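Local atomic coordinates of caspase Nc subunit 1 (Drosophila melanogaster, PDB entry 2FP3), a protein that acts as an initiator caspase, a cysteine endopeptidase of the cascade that carries out apoptosis during fly metamorphosis and other programmed cell death. Residues T233-A238 and D299-N304; A48-Y53 and N304-F309. The protein carries 2 engineered substitutions. One frame throughout, in Å; residues are numbered along the deposited sequence.

Contact 1 (T233-A238 and D299-N304)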
loop_
_atom_site.group_PDB
_atom_site.type_symbol
_atom_site.label_atom_id
_atom_site.label_comp_id
_atom_site.label_asym_id
_atom_site.label_seq_id
_atom_site.Cartn_x
_atom_site.Cartn_y
_atom_site.Cartn_z
ATOM N N THR A 233 -11.760 -3.738 0.387
ATOM C CA THR A 233 -10.339 -3.848 0.626
ATOM C C THR A 233 -9.553 -4.555 -0.470
ATOM O O THR A 233 -10.017 -5.520 -1.066
ATOM C CB THR A 233 -10.077 -4.584 1.959
ATOM O OG1 THR A 233 -10.799 -3.938 3.014
ATOM C CG2 THR A 233 -8.594 -4.588 2.288
ATOM N N LEU A 234 -8.357 -4.047 -0.733
ATOM C CA LEU A 234 -7.457 -4.656 -1.696
ATOM C C LEU A 234 -6.184 -5.015 -0.935
ATOM O O LEU A 234 -5.680 -4.207 -0.137
ATOM C CB LEU A 234 -7.099 -3.688 -2.826
ATOM C CG LEU A 234 -8.159 -3.274 -3.857
ATOM C CD1 LEU A 234 -7.505 -2.324 -4.859
ATOM C CD2 LEU A 234 -8.728 -4.500 -4.577
ATOM N N VAL A 235 -5.687 -6.232 -1.150
ATOM C CA VAL A 235 -4.448 -6.666 -0.521
ATOM C C VAL A 235 -3.503 -6.933 -1.675
ATOM O O VAL A 235 -3.724 -7.836 -2.481
ATOM C CB VAL A 235 -4.633 -7.942 0.319
ATOM C CG1 VAL A 235 -3.290 -8.369 0.913
ATOM C CG2 VAL A 235 -5.630 -7.678 1.440
ATOM N N CYS A 236 -2.452 -6.126 -1.758
ATOM C CA CYS A 236 -1.488 -6.227 -2.845
ATOM C C CYS A 236 -0.181 -6.870 -2.416
ATOM O O CYS A 236 0.330 -6.601 -1.326
ATOM C CB CYS A 236 -1.239 -4.830 -3.409
ATOM S SG CYS A 236 -2.787 -3.930 -3.668
ATOM N N TYR A 237 0.350 -7.721 -3.284
ATOM C CA TYR A 237 1.590 -8.437 -3.021
ATOM C C TYR A 237 2.521 -8.311 -4.219
ATOM O O TYR A 237 2.094 -7.950 -5.310
ATOM C CB TYR A 237 1.322 -9.929 -2.834
ATOM C CG TYR A 237 0.126 -10.298 -1.994
ATOM C CD1 TYR A 237 0.193 -10.264 -0.607
ATOM C CD2 TYR A 237 -1.060 -10.732 -2.593
ATOM C CE1 TYR A 237 -0.887 -10.659 0.176
ATOM C CE2 TYR A 237 -2.149 -11.127 -1.822
ATOM C CZ TYR A 237 -2.055 -11.089 -0.431
ATOM O OH TYR A 237 -3.113 -11.484 0.362
ATOM N N ALA A 238 3.794 -8.629 -4.006
ATOM C CA ALA A 238 4.788 -8.617 -5.075
ATOM C C ALA A 238 5.163 -10.091 -5.226
ATOM O O ALA A 238 6.323 -10.478 -5.079
ATOM C CB ALA A 238 6.001 -7.797 -4.667
ATOM N N ASP A 299 -5.653 -9.333 -3.857
ATOM C CA ASP A 299 -6.946 -9.942 -3.562
ATOM C C ASP A 299 -8.014 -8.869 -3.448
ATOM O O ASP A 299 -7.833 -7.863 -2.749
ATOM C CB ASP A 299 -6.934 -10.715 -2.244
ATOM C CG ASP A 299 -5.776 -11.661 -2.124
ATOM O OD1 ASP A 299 -5.381 -12.275 -3.139
ATOM O OD2 ASP A 299 -5.271 -11.795 -0.996
ATOM N N ASN A 300 -9.131 -9.093 -4.131
ATOM C CA ASN A 300 -10.244 -8.162 -4.094
ATOM C C ASN A 300 -11.230 -8.698 -3.055
ATOM O O ASN A 300 -11.904 -9.703 -3.296
ATOM C CB ASN A 300 -10.916 -8.086 -5.466
ATOM C CG ASN A 300 -11.914 -6.961 -5.553
ATOM O OD1 ASN A 300 -12.698 -6.756 -4.633
ATOM N ND2 ASN A 300 -11.897 -6.222 -6.664
ATOM N N LEU A 301 -11.290 -8.046 -1.895
ATOM C CA LEU A 301 -12.197 -8.468 -0.833
ATOM C C LEU A 301 -13.389 -7.524 -0.809
ATOM O O LEU A 301 -13.427 -6.553 -0.050
ATOM C CB LEU A 301 -11.486 -8.440 0.520
ATOM C CG LEU A 301 -10.121 -9.130 0.611
ATOM C CD1 LEU A 301 -9.587 -9.030 2.040
ATOM C CD2 LEU A 301 -10.257 -10.583 0.206
ATOM N N GLY A 302 -14.373 -7.810 -1.648
ATOM C CA GLY A 302 -15.530 -6.951 -1.706
ATOM C C GLY A 302 -15.169 -5.523 -2.100
ATOM O O GLY A 302 -15.895 -4.602 -1.754
ATOM N N PHE A 303 -14.049 -5.323 -2.788
ATOM C CA PHE A 303 -13.650 -3.983 -3.247
ATOM C C PHE A 303 -14.433 -3.861 -4.563
ATOM O O PHE A 303 -13.884 -4.021 -5.650
ATOM C CB PHE A 303 -12.138 -3.954 -3.497
ATOM C CG PHE A 303 -11.573 -2.577 -3.800
ATOM C CD1 PHE A 303 -11.475 -2.113 -5.114
ATOM C CD2 PHE A 303 -11.070 -1.772 -2.770
ATOM C CE1 PHE A 303 -10.874 -0.878 -5.397
ATOM C CE2 PHE A 303 -10.468 -0.537 -3.043
ATOM C CZ PHE A 303 -10.369 -0.091 -4.354
ATOM N N ASN A 304 -15.719 -3.553 -4.453
ATOM C CA ASN A 304 -16.578 -3.535 -5.621
ATOM C C ASN A 304 -16.855 -2.264 -6.411
ATOM O O ASN A 304 -17.694 -2.268 -7.308
ATOM C CB ASN A 304 -17.886 -4.230 -5.237
ATOM C CG ASN A 304 -17.643 -5.629 -4.665
ATOM O OD1 ASN A 304 -16.755 -6.354 -5.129
ATOM N ND2 ASN A 304 -18.424 -6.011 -3.667
#
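The F303 ring carries L234 on one face, with L234 CG 3.4 Å above its plane and over its centre, a CH-pi contact; T233 N lies at the ring's edge, in plane. The Y237 ring meets the D299 carboxylate at its edge, the two planes 61° apart. Both rings belong to an antiparallel strand pair of the caspase fold and the turn that follows it: 299-301 belongs to the strand that follows two helices and reverses direction beside 233-237, whose other neighbour, 177-181, is parallel. L234 and N300 form a non-hydrogen-bonded pair, flanked by the hydrogen-bonded pairs T233-L301 and V235-D299. D299 N reaches V235 O at 2.8 Å and L301 N reaches T233 O at 2.9 Å; the return bond from T233 N to L301 O is weak. V235 CG2 and L301 CD1 touch on the sheet face shared with T233. L234 lies on the other face, where helix 272-284 covers it through L272 and L276. Past the strand the chain turns at G302, with positive phi, and F303 centres an inverse gamma turn. F303 CG stands anti to the backbone N (chi1 -172°); the F303 and L234 side chains cross at about a right angle. An Asx motif braces this turn: N300 OD1 accepts from F303 N at 2.7 Å, while N300 ND2 donates to F303 O. Y237 lies close to A184, the engineered residue at the inferred active-site position. The Y237 hydroxyl also hydrogen-bonds K161 NZ, and it donates to D299 OD2 over 2.6 Å, meeting that oxygen on its syn side, 32° out of the carboxylate plane.

Contact 2 (A48-Y53 and N304-F309)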
loop_
_atom_site.group_PDB
_atom_site.type_symbol
_atom_site.label_atom_id
_atom_site.label_comp_id
_atom_site.label_asym_id
_atom_site.label_seq_id
_atom_site.Cartn_x
_atom_site.Cartn_y
_atom_site.Cartn_z
ATOM N N ALA A 48 -20.839 2.845 -15.616
ATOM C CA ALA A 48 -22.187 2.728 -15.086
ATOM C C ALA A 48 -22.628 1.271 -15.034
ATOM O O ALA A 48 -22.993 0.676 -16.048
ATOM C CB ALA A 48 -23.153 3.543 -15.937
ATOM N N ILE A 49 -22.593 0.716 -13.829
ATOM C CA ILE A 49 -22.964 -0.670 -13.546
ATOM C C ILE A 49 -22.319 -0.918 -12.192
ATOM O O ILE A 49 -22.877 -1.564 -11.311
ATOM C CB ILE A 49 -22.369 -1.663 -14.590
ATOM C CG1 ILE A 49 -22.569 -3.104 -14.110
ATOM C CG2 ILE A 49 -20.885 -1.359 -14.840
ATOM C CD1 ILE A 49 -21.921 -4.143 -15.000
ATOM N N LEU A 50 -21.125 -0.365 -12.053
ATOM C CA LEU A 50 -20.346 -0.456 -10.839
ATOM C C LEU A 50 -20.205 0.991 -10.351
ATOM O O LEU A 50 -20.140 1.922 -11.166
ATOM C CB LEU A 50 -18.973 -1.060 -11.160
ATOM C CG LEU A 50 -18.645 -2.498 -10.732
ATOM C CD1 LEU A 50 -19.840 -3.438 -10.886
ATOM C CD2 LEU A 50 -17.448 -2.978 -11.558
ATOM N N GLY A 51 -20.176 1.180 -9.034
ATOM C CA GLY A 51 -20.032 2.514 -8.477
ATOM C C GLY A 51 -18.588 2.986 -8.386
ATOM O O GLY A 51 -17.662 2.288 -8.826
ATOM N N THR A 52 -18.399 4.168 -7.798
ATOM C CA THR A 52 -17.080 4.780 -7.643
ATOM C C THR A 52 -16.876 5.327 -6.224
ATOM O O THR A 52 -17.702 6.076 -5.728
ATOM C CB THR A 52 -16.918 5.946 -8.636
ATOM O OG1 THR A 52 -17.248 5.496 -9.959
ATOM C CG2 THR A 52 -15.496 6.479 -8.619
ATOM N N TYR A 53 -15.783 4.960 -5.564
ATOM C CA TYR A 53 -15.555 5.475 -4.219
ATOM C C TYR A 53 -15.359 6.970 -4.318
ATOM O O TYR A 53 -14.657 7.455 -5.212
ATOM C CB TYR A 53 -14.311 4.862 -3.572
ATOM C CG TYR A 53 -14.440 3.393 -3.226
ATOM C CD1 TYR A 53 -15.265 2.962 -2.183
ATOM C CD2 TYR A 53 -13.737 2.434 -3.960
ATOM C CE1 TYR A 53 -15.385 1.586 -1.878
ATOM C CE2 TYR A 53 -13.846 1.081 -3.677
ATOM C CZ TYR A 53 -14.664 0.651 -2.643
ATOM O OH TYR A 53 -14.746 -0.703 -2.405
ATOM N N ASN A 304 -15.719 -3.553 -4.453
ATOM C CA ASN A 304 -16.578 -3.535 -5.621
ATOM C C ASN A 304 -16.855 -2.264 -6.411
ATOM O O ASN A 304 -17.694 -2.268 -7.308
ATOM C CB ASN A 304 -17.886 -4.230 -5.237
ATOM C CG ASN A 304 -17.643 -5.629 -4.665
ATOM O OD1 ASN A 304 -16.755 -6.354 -5.129
ATOM N ND2 ASN A 304 -18.424 -6.011 -3.667
ATOM N N LYS A 305 -16.134 -1.191 -6.118
ATOM C CA LYS A 305 -16.309 0.058 -6.847
ATOM C C LYS A 305 -14.957 0.468 -7.422
ATOM O O LYS A 305 -13.921 -0.002 -6.962
ATOM C CB LYS A 305 -16.810 1.169 -5.917
ATOM C CG LYS A 305 -18.190 0.940 -5.320
ATOM C CD LYS A 305 -18.517 2.056 -4.345
ATOM C CE LYS A 305 -19.879 1.887 -3.709
ATOM N NZ LYS A 305 -20.177 3.066 -2.846
ATOM N N LYS A 306 -14.964 1.343 -8.422
ATOM C CA LYS A 306 -13.714 1.799 -9.006
ATOM C C LYS A 306 -13.062 2.803 -8.063
ATOM O O LYS A 306 -13.750 3.544 -7.342
ATOM C CB LYS A 306 -13.961 2.470 -10.359
ATOM C CG LYS A 306 -14.661 1.600 -11.401
ATOM C CD LYS A 306 -13.756 0.533 -11.999
ATOM C CE LYS A 306 -14.557 -0.334 -12.973
ATOM N NZ LYS A 306 -13.760 -1.401 -13.631
ATOM N N LEU A 307 -11.735 2.826 -8.060
ATOM C CA LEU A 307 -11.013 3.771 -7.235
ATOM C C LEU A 307 -10.150 4.685 -8.092
ATOM O O LEU A 307 -9.072 4.286 -8.552
ATOM C CB LEU A 307 -10.125 3.053 -6.210
ATOM C CG LEU A 307 -9.272 4.020 -5.380
ATOM C CD1 LEU A 307 -10.174 5.062 -4.749
ATOM C CD2 LEU A 307 -8.503 3.296 -4.313
ATOM N N TYR A 308 -10.640 5.898 -8.335
ATOM C CA TYR A 308 -9.882 6.892 -9.088
ATOM C C TYR A 308 -9.329 7.825 -8.023
ATOM O O TYR A 308 -10.041 8.216 -7.103
ATOM C CB TYR A 308 -10.775 7.680 -10.050
ATOM C CG TYR A 308 -11.195 6.899 -11.268
ATOM C CD1 TYR A 308 -12.420 6.236 -11.304
ATOM C CD2 TYR A 308 -10.346 6.794 -12.384
ATOM C CE1 TYR A 308 -12.799 5.482 -12.423
ATOM C CE2 TYR A 308 -10.713 6.044 -13.505
ATOM C CZ TYR A 308 -11.938 5.394 -13.518
ATOM O OH TYR A 308 -12.326 4.663 -14.626
ATOM N N PHE A 309 -8.054 8.165 -8.131
ATOM C CA PHE A 309 -7.428 9.032 -7.150
ATOM C C PHE A 309 -7.645 10.525 -7.440
ATOM O O PHE A 309 -7.484 11.366 -6.543
ATOM C CB PHE A 309 -5.930 8.704 -7.061
ATOM C CG PHE A 309 -5.630 7.401 -6.353
ATOM C CD1 PHE A 309 -5.707 7.309 -4.963
ATOM C CD2 PHE A 309 -5.294 6.261 -7.074
ATOM C CE1 PHE A 309 -5.457 6.098 -4.305
ATOM C CE2 PHE A 309 -5.045 5.047 -6.429
ATOM C CZ PHE A 309 -5.129 4.969 -5.037
HETATM O O HOH W 1 -20.253 -0.891 -7.533
HETATM O O HOH W 2 -12.780 7.443 -6.905
#
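Y53 CG and K305 CG each stand anti to their own carbonyl carbon (chi1 -69° and -64°). The tyrosine ring and the lysine chain cross obliquely, and K305 CB lies 3.8 Å from the Y53 ring centroid, over one face and displaced toward the rim. The lysine is extended beyond CG, and its CD follows the same ring to within 4.0 Å of Y53 CD1. L307 CB sits at the ring's edge, and F303 meets the ring too. The backbones join in a single bridge between T52 and K306: K306 N donates to G51 O at 2.9 Å, and Y53 N to K306 O at 3.0 Å. One water lies beyond each end of the bridge, linking G51 N to N304 O and Y308 N to Y53 O. L50 CG rests 3.6 Å from N304 O, and T52 CG2 approaches the edge of Y308 at CD1. The contact joins the loop before strand 62-68 to the C-terminal loop, away from the annotated sites. Its polar grip comes from main chain and water, and the Y53 hydroxyl turns to D232, which implies that the side chains contribute to this junction chiefly through carbon packing.

From the N terminus, the chain first lays down 48-53, then enters the caspase core at strand 62-68. After the other strands of the sheet and the unmodelled residues 185-223 it reaches 233-238, passes through helices 251-266 and 272-284, and returns as 299-304; contact 1 closes this loop of 60 intervening residues. The chain runs straight on into 304-309, where contact 2 closes a far larger loop of 250 residues that encloses the first without crossing it. Contact 1 adds strand 297-301 to the sheet beside 233-237, and contact 2 ties the loop before strand 62-68 to the one after strand 297-301. N304 is common to both, and Y53 OH packs 3.6 Å from F303 CA.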